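Local structure of DUF411 domain-containing protein (Pseudomonas aeruginosa, 6WIS) at residues C13-D18 with P88-G93; K17-H22 with E65-A70; L74-R79 with V83-P88. The protein probably contributes to bacterial copper resistance by holding copper in a cysteine-bridged cluster of four ions. One frame throughout, in Å; residues are numbered along the deposited sequence.

Overall arrangement
Interactions 1 and 2 share helix 14-24 and lie close together, their centres about 7 Å apart; the copper ion of chain D touches both. Interaction 3 is farther off, its centre about 13 Å from that of interaction 2 and about 17 Å from that of interaction 1, which lies across the chain's centre from it. Along the chain, interaction 2 closes before interaction 3 opens, and interaction 3 is nested inside the long loop closed by interaction 1. The mixed sheet connects them: strand 62-65, leading into 65-70, pairs with strand 84-86 of interaction 3, whose exit leads to Met90. The copper cluster is gathered largely by loops and a helix start next to a common sheet.

Interaction 1: C13-D18 with P88-G93; sequences CGCCKD and PGMPVG. With CU (copper (II) ion), chain E; CU (copper (II) ion), chain D; CU (copper (II) ion), chain F; CU (copper (II) ion), chain C.
Cys15 and Met90 meet without a flat group on either side: neither ring nor amide plane takes part, so there are no faces or edges to match, and the encounter is between two chalcogen atoms on a shared metal. Met90 is modelled as selenomethionine, and its SE lies 3.9 Å from Cys15 SG, with the copper of chain F bridging them; the angle at that ion is about 110°. SE binds this copper at 2.4 Å, reached by a side chain that runs extended through chi2 and then bends at the last torsion, turning the methyl group aside. Met97 is the third protein ligand of the chain F copper.

Cys15 carries most of the assembly. Its SG lies between the backbone N and the carbonyl carbon (chi1 47°), a crowded position that brings the sulfur within bonding distance of three coppers, those of chains D, E and F. The copper of chain E is also held by Cys13 SG at 2.3 Å and by Cys16 SG at 2.2 Å. Its geometry is close to a T, with Cys15 SG and Cys16 SG about 153° apart and Cys13 SG entering between them. Cys16 SG in turn bridges to the copper of chain C. Cys54, His55 and His67 complete the sites of chains C and D.

The sequence Cys13-Gly14-Cys15-Cys16 thus places three thiolates at the beginning of helix 14-24, where the helix end would probably help to stabilise their negative charge. Cysteine suits these places because one sulfur can bridge several metals, whereas the methionine side chain offers a neutral ligand at the cluster's edge. Such soft, sulfur-rich surroundings with three protein ligands per ion are consistent with a preference for copper(I), although the ions are modelled as copper(II).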
loop_
_atom_site.group_PDB
_atom_site.type_symbol
_atom_site.label_atom_id
_atom_site.label_comp_id
_atom_site.label_asym_id
_atom_site.label_seq_id
_atom_site.Cartn_x
_atom_site.Cartn_y
_atom_site.Cartn_z
ATOM N N CYS A 13 3.030 -4.732 14.351
ATOM C CA CYS A 13 2.179 -5.252 13.286
ATOM C C CYS A 13 3.047 -6.163 12.420
ATOM O O CYS A 13 3.963 -5.694 11.737
ATOM C CB CYS A 13 1.564 -4.107 12.477
ATOM S SG CYS A 13 0.206 -4.573 11.385
ATOM N N GLY A 14 2.781 -7.466 12.484
ATOM C CA GLY A 14 3.603 -8.457 11.814
ATOM C C GLY A 14 3.393 -8.486 10.319
ATOM O O GLY A 14 4.360 -8.673 9.569
ATOM N N CYS A 15 2.145 -8.259 9.874
ATOM C CA CYS A 15 1.832 -8.304 8.443
ATOM C C CYS A 15 2.570 -7.220 7.657
ATOM O O CYS A 15 2.978 -7.456 6.514
ATOM C CB CYS A 15 0.321 -8.180 8.235
ATOM S SG CYS A 15 -0.346 -6.827 9.238
ATOM N N CYS A 16 2.742 -6.022 8.237
ATOM C CA CYS A 16 3.505 -4.971 7.561
ATOM C C CYS A 16 4.918 -5.439 7.228
ATOM O O CYS A 16 5.426 -5.177 6.133
ATOM C CB CYS A 16 3.594 -3.697 8.416
ATOM S SG CYS A 16 2.050 -3.071 9.153
ATOM N N LYS A 17 5.579 -6.103 8.177
ATOM C CA LYS A 17 6.932 -6.604 7.960
ATOM C C LYS A 17 6.963 -7.704 6.912
ATOM O O LYS A 17 7.929 -7.800 6.145
ATOM C CB LYS A 17 7.516 -7.120 9.288
ATOM C CG LYS A 17 7.802 -6.015 10.328
ATOM C CD LYS A 17 8.175 -6.600 11.706
ATOM N N ASP A 18 5.923 -8.541 6.868
ATOM C CA ASP A 18 5.824 -9.574 5.841
ATOM C C ASP A 18 5.621 -8.947 4.464
ATOM O O ASP A 18 6.248 -9.364 3.483
ATOM C CB ASP A 18 4.665 -10.534 6.200
ATOM C CG ASP A 18 4.600 -11.789 5.300
ATOM O OD1 ASP A 18 5.588 -12.173 4.670
ATOM O OD2 ASP A 18 3.542 -12.420 5.239
ATOM N N PRO A 88 -7.751 -0.897 1.435
ATOM C CA PRO A 88 -8.173 -0.510 2.790
ATOM C C PRO A 88 -8.223 -1.708 3.731
ATOM O O PRO A 88 -8.429 -2.849 3.310
ATOM C CB PRO A 88 -9.570 0.079 2.568
ATOM C CG PRO A 88 -9.578 0.495 1.133
ATOM C CD PRO A 88 -8.740 -0.526 0.413
ATOM N N GLY A 89 -8.022 -1.443 5.016
ATOM C CA GLY A 89 -8.132 -2.544 5.955
ATOM C C GLY A 89 -6.987 -3.534 5.816
ATOM O O GLY A 89 -5.857 -3.192 5.430
HETATM N N MSE A 90 -7.281 -4.790 6.134
HETATM C CA MSE A 90 -6.278 -5.839 6.009
HETATM C C MSE A 90 -6.940 -7.124 5.568
HETATM O O MSE A 90 -7.158 -8.015 6.388
HETATM C CB MSE A 90 -5.528 -6.067 7.333
HETATM C CG MSE A 90 -4.813 -4.862 7.925
HETATM SE SE MSE A 90 -3.893 -5.264 9.636
HETATM C CE MSE A 90 -5.435 -5.852 10.696
ATOM N N PRO A 91 -7.262 -7.222 4.277
ATOM C CA PRO A 91 -7.957 -8.422 3.778
ATOM C C PRO A 91 -7.035 -9.629 3.812
ATOM O O PRO A 91 -5.883 -9.559 3.376
ATOM C CB PRO A 91 -8.341 -8.047 2.344
ATOM C CG PRO A 91 -7.413 -6.930 1.980
ATOM C CD PRO A 91 -7.124 -6.183 3.245
ATOM N N VAL A 92 -7.546 -10.733 4.356
ATOM C CA VAL A 92 -6.750 -11.959 4.401
ATOM C C VAL A 92 -6.511 -12.441 2.971
ATOM O O VAL A 92 -7.400 -12.374 2.119
ATOM C CB VAL A 92 -7.453 -13.030 5.261
ATOM C CG1 VAL A 92 -6.696 -14.363 5.211
ATOM C CG2 VAL A 92 -7.557 -12.577 6.701
ATOM N N GLY A 93 -5.302 -12.912 2.695
ATOM C CA GLY A 93 -4.932 -13.350 1.367
ATOM C C GLY A 93 -4.187 -12.315 0.547
ATOM O O GLY A 93 -3.581 -12.670 -0.471
HETATM CU CU CU E . 1.265 -5.144 9.471
HETATM CU CU CU D . -0.889 -5.270 7.696
HETATM CU CU CU F . -2.643 -7.300 9.258
HETATM CU CU CU C . 0.705 -2.917 7.456
#

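Interaction 2: K17-H22 with E65-A70; sequences KDWIKH and EGHVPA. With ZN (zinc ion), chain J; CU (copper (II) ion), chain D.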
loop_
_atom_site.group_PDB
_atom_site.type_symbol
_atom_site.label_atom_id
_atom_site.label_comp_id
_atom_site.label_asym_id
_atom_site.label_seq_id
_atom_site.Cartn_x
_atom_site.Cartn_y
_atom_site.Cartn_z
ATOM N N LYS A 17 5.579 -6.103 8.177
ATOM C CA LYS A 17 6.932 -6.604 7.960
ATOM C C LYS A 17 6.963 -7.704 6.912
ATOM O O LYS A 17 7.929 -7.800 6.145
ATOM C CB LYS A 17 7.516 -7.120 9.288
ATOM C CG LYS A 17 7.802 -6.015 10.328
ATOM C CD LYS A 17 8.175 -6.600 11.706
ATOM N N ASP A 18 5.923 -8.541 6.868
ATOM C CA ASP A 18 5.824 -9.574 5.841
ATOM C C ASP A 18 5.621 -8.947 4.464
ATOM O O ASP A 18 6.248 -9.364 3.483
ATOM C CB ASP A 18 4.665 -10.534 6.200
ATOM C CG ASP A 18 4.600 -11.789 5.300
ATOM O OD1 ASP A 18 5.588 -12.173 4.670
ATOM O OD2 ASP A 18 3.542 -12.420 5.239
ATOM N N TRP A 19 4.746 -7.941 4.372
ATOM C CA TRP A 19 4.574 -7.227 3.104
ATOM C C TRP A 19 5.895 -6.618 2.620
ATOM O O TRP A 19 6.233 -6.703 1.431
ATOM C CB TRP A 19 3.509 -6.155 3.282
ATOM C CG TRP A 19 3.194 -5.337 2.102
ATOM C CD1 TRP A 19 2.474 -5.722 1.008
ATOM C CD2 TRP A 19 3.539 -3.958 1.900
ATOM N NE1 TRP A 19 2.351 -4.654 0.126
ATOM C CE2 TRP A 19 2.980 -3.559 0.665
ATOM C CE3 TRP A 19 4.250 -3.012 2.657
ATOM C CZ2 TRP A 19 3.111 -2.256 0.171
ATOM C CZ3 TRP A 19 4.380 -1.708 2.161
ATOM C CH2 TRP A 19 3.825 -1.347 0.929
ATOM N N ILE A 20 6.664 -6.021 3.533
ATOM C CA ILE A 20 7.976 -5.496 3.166
ATOM C C ILE A 20 8.855 -6.609 2.588
ATOM O O ILE A 20 9.582 -6.401 1.606
ATOM C CB ILE A 20 8.617 -4.812 4.385
ATOM C CG1 ILE A 20 7.879 -3.501 4.681
ATOM C CG2 ILE A 20 10.117 -4.618 4.184
ATOM C CD1 ILE A 20 8.335 -2.804 5.976
ATOM N N LYS A 21 8.767 -7.821 3.150
ATOM C CA LYS A 21 9.614 -8.904 2.647
ATOM C C LYS A 21 9.184 -9.349 1.255
ATOM O O LYS A 21 10.036 -9.662 0.425
ATOM C CB LYS A 21 9.630 -10.072 3.645
ATOM C CG LYS A 21 10.517 -9.772 4.861
ATOM C CD LYS A 21 10.500 -10.853 5.942
ATOM C CE LYS A 21 11.168 -12.132 5.455
ATOM N NZ LYS A 21 11.393 -13.144 6.535
ATOM N N HIS A 22 7.879 -9.322 0.961
ATOM C CA HIS A 22 7.396 -9.604 -0.392
ATOM C C HIS A 22 7.867 -8.553 -1.394
ATOM O O HIS A 22 8.184 -8.881 -2.549
ATOM C CB HIS A 22 5.858 -9.674 -0.405
ATOM C CG HIS A 22 5.293 -10.906 0.230
ATOM N ND1 HIS A 22 4.683 -11.903 -0.497
ATOM C CD2 HIS A 22 5.230 -11.296 1.526
ATOM C CE1 HIS A 22 4.267 -12.853 0.319
ATOM N NE2 HIS A 22 4.593 -12.513 1.551
ATOM N N GLU A 65 -1.162 2.526 0.197
ATOM C CA GLU A 65 -1.832 2.327 1.475
ATOM C C GLU A 65 -2.175 0.852 1.621
ATOM O O GLU A 65 -2.942 0.306 0.823
ATOM C CB GLU A 65 -3.093 3.190 1.568
ATOM C CG GLU A 65 -3.807 3.110 2.915
ATOM C CD GLU A 65 -3.007 3.752 4.048
ATOM O OE1 GLU A 65 -2.024 4.449 3.724
ATOM O OE2 GLU A 65 -3.353 3.566 5.255
ATOM N N GLY A 66 -1.595 0.205 2.613
ATOM C CA GLY A 66 -1.960 -1.179 2.848
ATOM C C GLY A 66 -1.256 -2.199 1.957
ATOM O O GLY A 66 -0.209 -1.959 1.331
ATOM N N HIS A 67 -1.851 -3.387 1.932
ATOM C CA HIS A 67 -1.218 -4.572 1.351
ATOM C C HIS A 67 -1.417 -4.635 -0.170
ATOM O O HIS A 67 -1.990 -5.576 -0.716
ATOM C CB HIS A 67 -1.751 -5.806 2.070
ATOM C CG HIS A 67 -1.266 -5.912 3.486
ATOM N ND1 HIS A 67 -0.133 -6.617 3.831
ATOM C CD2 HIS A 67 -1.718 -5.349 4.630
ATOM C CE1 HIS A 67 0.087 -6.494 5.127
ATOM N NE2 HIS A 67 -0.857 -5.726 5.639
ATOM N N VAL A 68 -0.908 -3.607 -0.852
ATOM C CA VAL A 68 -0.960 -3.546 -2.325
ATOM C C VAL A 68 0.062 -4.517 -2.910
ATOM O O VAL A 68 1.243 -4.473 -2.519
ATOM C CB VAL A 68 -0.675 -2.125 -2.815
ATOM C CG1 VAL A 68 -0.784 -2.079 -4.354
ATOM C CG2 VAL A 68 -1.628 -1.071 -2.160
ATOM N N PRO A 69 -0.319 -5.386 -3.845
ATOM C CA PRO A 69 0.673 -6.274 -4.466
ATOM C C PRO A 69 1.708 -5.486 -5.261
ATOM O O PRO A 69 1.411 -4.433 -5.830
ATOM C CB PRO A 69 -0.180 -7.161 -5.389
ATOM C CG PRO A 69 -1.547 -7.179 -4.700
ATOM C CD PRO A 69 -1.698 -5.746 -4.230
ATOM N N ALA A 70 2.922 -6.042 -5.332
ATOM C CA ALA A 70 4.025 -5.382 -6.030
ATOM C C ALA A 70 3.656 -4.997 -7.463
ATOM O O ALA A 70 3.948 -3.880 -7.908
ATOM C CB ALA A 70 5.261 -6.285 -6.022
HETATM ZN ZN ZN J . 4.261 -13.466 3.304
HETATM CU CU CU D . -0.889 -5.270 7.696
#
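Just before Trp19, whose indole packs against the 66-68 turn, Asp18 turns to a different task: its carboxylate takes the zinc ion of chain J with both oxygens, OD1 and OD2 each at 2.3 Å. Trp19 itself has CG anti to the backbone N (chi1 -180°), which carries the ring from the helix to the 65-70 loop. There NE1 gives a nearly straight hydrogen bond to Val68 O (2.9 Å, N-H...O 169°); the acceptor lies in the indole plane, while the donor sits above the carbonyl plane. Gly66 O lies over one ring face toward the rim, 3.5 Å from Trp19 CZ2, and His67 CA makes an off-centre CH-pi contact with the five-membered ring. The His67 imidazole is inclined at 71° to that ring, and Trp19 CB lies 3.7 Å from His67 ND1. A large flat residue with a single N-H suits a place where it must both fill space and satisfy a buried carbonyl. His22, one helical turn after Asp18, adds NE2 to the zinc at 2.0 Å; Glu98 is the third residue of the site.

His67 ND1 hydrogen-bonds to Pro95 O, which fixes the ring's rotation while NE2 binds the copper of chain D at 2.1 Å. His55 stacks on Trp19 and meets His67 edge-to-face. The turn centred on His67 is an inverse gamma turn, here presenting a histidine ligand to the copper cluster.

Interaction 3: L74-R79 with V83-P88; sequences LKLRER and VGAAVP. With ZN (zinc ion), chain N.
The end of helix 70-77 packs against strand 84-86, nearest where Leu76 CA comes within 6.7 Å of Ala85 CA. Leu76 bridges the gap. CG anti to the backbone N (chi1 171°) sends its side chain toward the strand, and chi2 (64°) divides the two methyls between neighbouring strand residues: CD1 rests directly on the Gly84 main chain, 3.5 Å from Gly84 C, while CD2 settles 3.8 Å from Ala85 N and 4.1 Å from Ala85 CB. Ala85, whose CB points toward the helix, offers one small methyl that fits beneath the branched side chain.

This is the helix-to-strand half of a beta-alpha-beta unit in which strand 62-65, helix 70-77 and strand 84-86 follow one another, the two strands lying side by side and parallel in the sheet. Val64 on strand 62-65 also touches Leu76, which therefore spans both strands, and Ala85 is packed by Val108 and Leu120.

As the helix runs out, the hydrogen bonds from Glu78 N to Lys75 O and from Arg79 N to Leu76 O reach back three residues rather than four, although Glu78 N also keeps a weak bond to Leu74 O. Arg79 forms a salt bridge with Asp81 in the connection to the strand. Glu78, at the exposed helix end, binds the zinc ion of chain N through OE2 at 2.2 Å, with OE1 a longer 2.6 Å away.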
loop_
_atom_site.group_PDB
_atom_site.type_symbol
_atom_site.label_atom_id
_atom_site.label_comp_id
_atom_site.label_asym_id
_atom_site.label_seq_id
_atom_site.Cartn_x
_atom_site.Cartn_y
_atom_site.Cartn_z
ATOM N N LEU A 74 3.634 -1.187 -9.465
ATOM C CA LEU A 74 4.205 -0.816 -10.764
ATOM C C LEU A 74 3.161 -0.135 -11.658
ATOM O O LEU A 74 3.475 0.849 -12.341
ATOM C CB LEU A 74 4.809 -2.046 -11.472
ATOM C CG LEU A 74 5.895 -2.879 -10.760
ATOM C CD1 LEU A 74 6.344 -4.103 -11.611
ATOM C CD2 LEU A 74 7.121 -2.043 -10.321
ATOM N N LYS A 75 1.908 -0.622 -11.654
ATOM C CA LYS A 75 0.860 0.044 -12.440
ATOM C C LYS A 75 0.578 1.441 -11.917
ATOM O O LYS A 75 0.332 2.371 -12.701
ATOM C CB LYS A 75 -0.446 -0.764 -12.434
ATOM C CG LYS A 75 -0.309 -2.185 -12.956
ATOM C CD LYS A 75 -1.628 -2.956 -12.834
ATOM N N LEU A 76 0.575 1.598 -10.590
ATOM C CA LEU A 76 0.418 2.916 -9.988
ATOM C C LEU A 76 1.471 3.886 -10.506
ATOM O O LEU A 76 1.153 5.025 -10.874
ATOM C CB LEU A 76 0.493 2.799 -8.461
ATOM C CG LEU A 76 0.567 4.098 -7.662
ATOM C CD1 LEU A 76 -0.722 4.919 -7.868
ATOM C CD2 LEU A 76 0.792 3.799 -6.159
ATOM N N ARG A 77 2.725 3.439 -10.562
ATOM C CA ARG A 77 3.827 4.305 -10.967
ATOM C C ARG A 77 3.652 4.837 -12.378
ATOM O O ARG A 77 4.078 5.959 -12.669
ATOM C CB ARG A 77 5.151 3.556 -10.873
ATOM C CG ARG A 77 5.584 3.296 -9.463
ATOM C CD ARG A 77 6.980 2.711 -9.380
ATOM N NE ARG A 77 8.028 3.690 -9.648
ATOM C CZ ARG A 77 8.843 3.632 -10.699
ATOM N NH1 ARG A 77 8.712 2.656 -11.580
ATOM N NH2 ARG A 77 9.779 4.549 -10.869
ATOM N N GLU A 78 3.028 4.066 -13.264
ATOM C CA GLU A 78 2.955 4.477 -14.656
ATOM C C GLU A 78 1.643 5.162 -15.029
ATOM O O GLU A 78 1.456 5.496 -16.196
ATOM C CB GLU A 78 3.223 3.282 -15.568
ATOM C CG GLU A 78 2.138 2.253 -15.684
ATOM C CD GLU A 78 2.695 0.935 -16.201
ATOM O OE1 GLU A 78 3.938 0.772 -16.162
ATOM O OE2 GLU A 78 1.904 0.071 -16.641
ATOM N N ARG A 79 0.757 5.429 -14.075
ATOM C CA ARG A 79 -0.495 6.124 -14.361
ATOM C C ARG A 79 -0.347 7.563 -13.872
ATOM O O ARG A 79 -0.442 7.842 -12.670
ATOM C CB ARG A 79 -1.681 5.410 -13.718
ATOM C CG ARG A 79 -2.007 4.057 -14.349
ATOM C CD ARG A 79 -3.130 4.191 -15.388
ATOM N NE ARG A 79 -4.204 5.022 -14.867
ATOM C CZ ARG A 79 -5.315 4.554 -14.300
ATOM N NH1 ARG A 79 -5.520 3.243 -14.203
ATOM N NH2 ARG A 79 -6.227 5.402 -13.832
ATOM N N VAL A 83 -2.378 9.541 -7.894
ATOM C CA VAL A 83 -1.484 9.987 -6.834
ATOM C C VAL A 83 -1.298 8.933 -5.736
ATOM O O VAL A 83 -0.520 9.158 -4.800
ATOM C CB VAL A 83 -2.021 11.301 -6.233
ATOM C CG1 VAL A 83 -3.211 11.006 -5.344
ATOM C CG2 VAL A 83 -0.920 12.073 -5.484
ATOM N N GLY A 84 -1.993 7.802 -5.817
ATOM C CA GLY A 84 -1.879 6.779 -4.792
ATOM C C GLY A 84 -2.791 5.612 -5.109
ATOM O O GLY A 84 -3.672 5.697 -5.968
ATOM N N ALA A 85 -2.521 4.495 -4.430
ATOM C CA ALA A 85 -3.395 3.328 -4.482
ATOM C C ALA A 85 -3.496 2.753 -3.077
ATOM O O ALA A 85 -2.538 2.820 -2.306
ATOM C CB ALA A 85 -2.892 2.268 -5.447
ATOM N N ALA A 86 -4.673 2.220 -2.748
ATOM C CA ALA A 86 -4.975 1.720 -1.411
ATOM C C ALA A 86 -5.636 0.356 -1.503
ATOM O O ALA A 86 -6.485 0.122 -2.383
ATOM C CB ALA A 86 -5.935 2.673 -0.629
ATOM N N VAL A 87 -5.246 -0.533 -0.590
ATOM C CA VAL A 87 -6.068 -1.675 -0.188
ATOM C C VAL A 87 -6.533 -1.395 1.239
ATOM O O VAL A 87 -5.765 -1.589 2.191
ATOM C CB VAL A 87 -5.314 -3.007 -0.264
ATOM C CG1 VAL A 87 -6.210 -4.126 0.284
ATOM C CG2 VAL A 87 -4.845 -3.299 -1.704
ATOM N N PRO A 88 -7.751 -0.897 1.435
ATOM C CA PRO A 88 -8.173 -0.510 2.790
ATOM C C PRO A 88 -8.223 -1.708 3.731
ATOM O O PRO A 88 -8.429 -2.849 3.310
ATOM C CB PRO A 88 -9.570 0.079 2.568
ATOM C CG PRO A 88 -9.578 0.495 1.133
ATOM C CD PRO A 88 -8.740 -0.526 0.413
HETATM ZN ZN ZN N . 3.282 -1.370 -17.545
#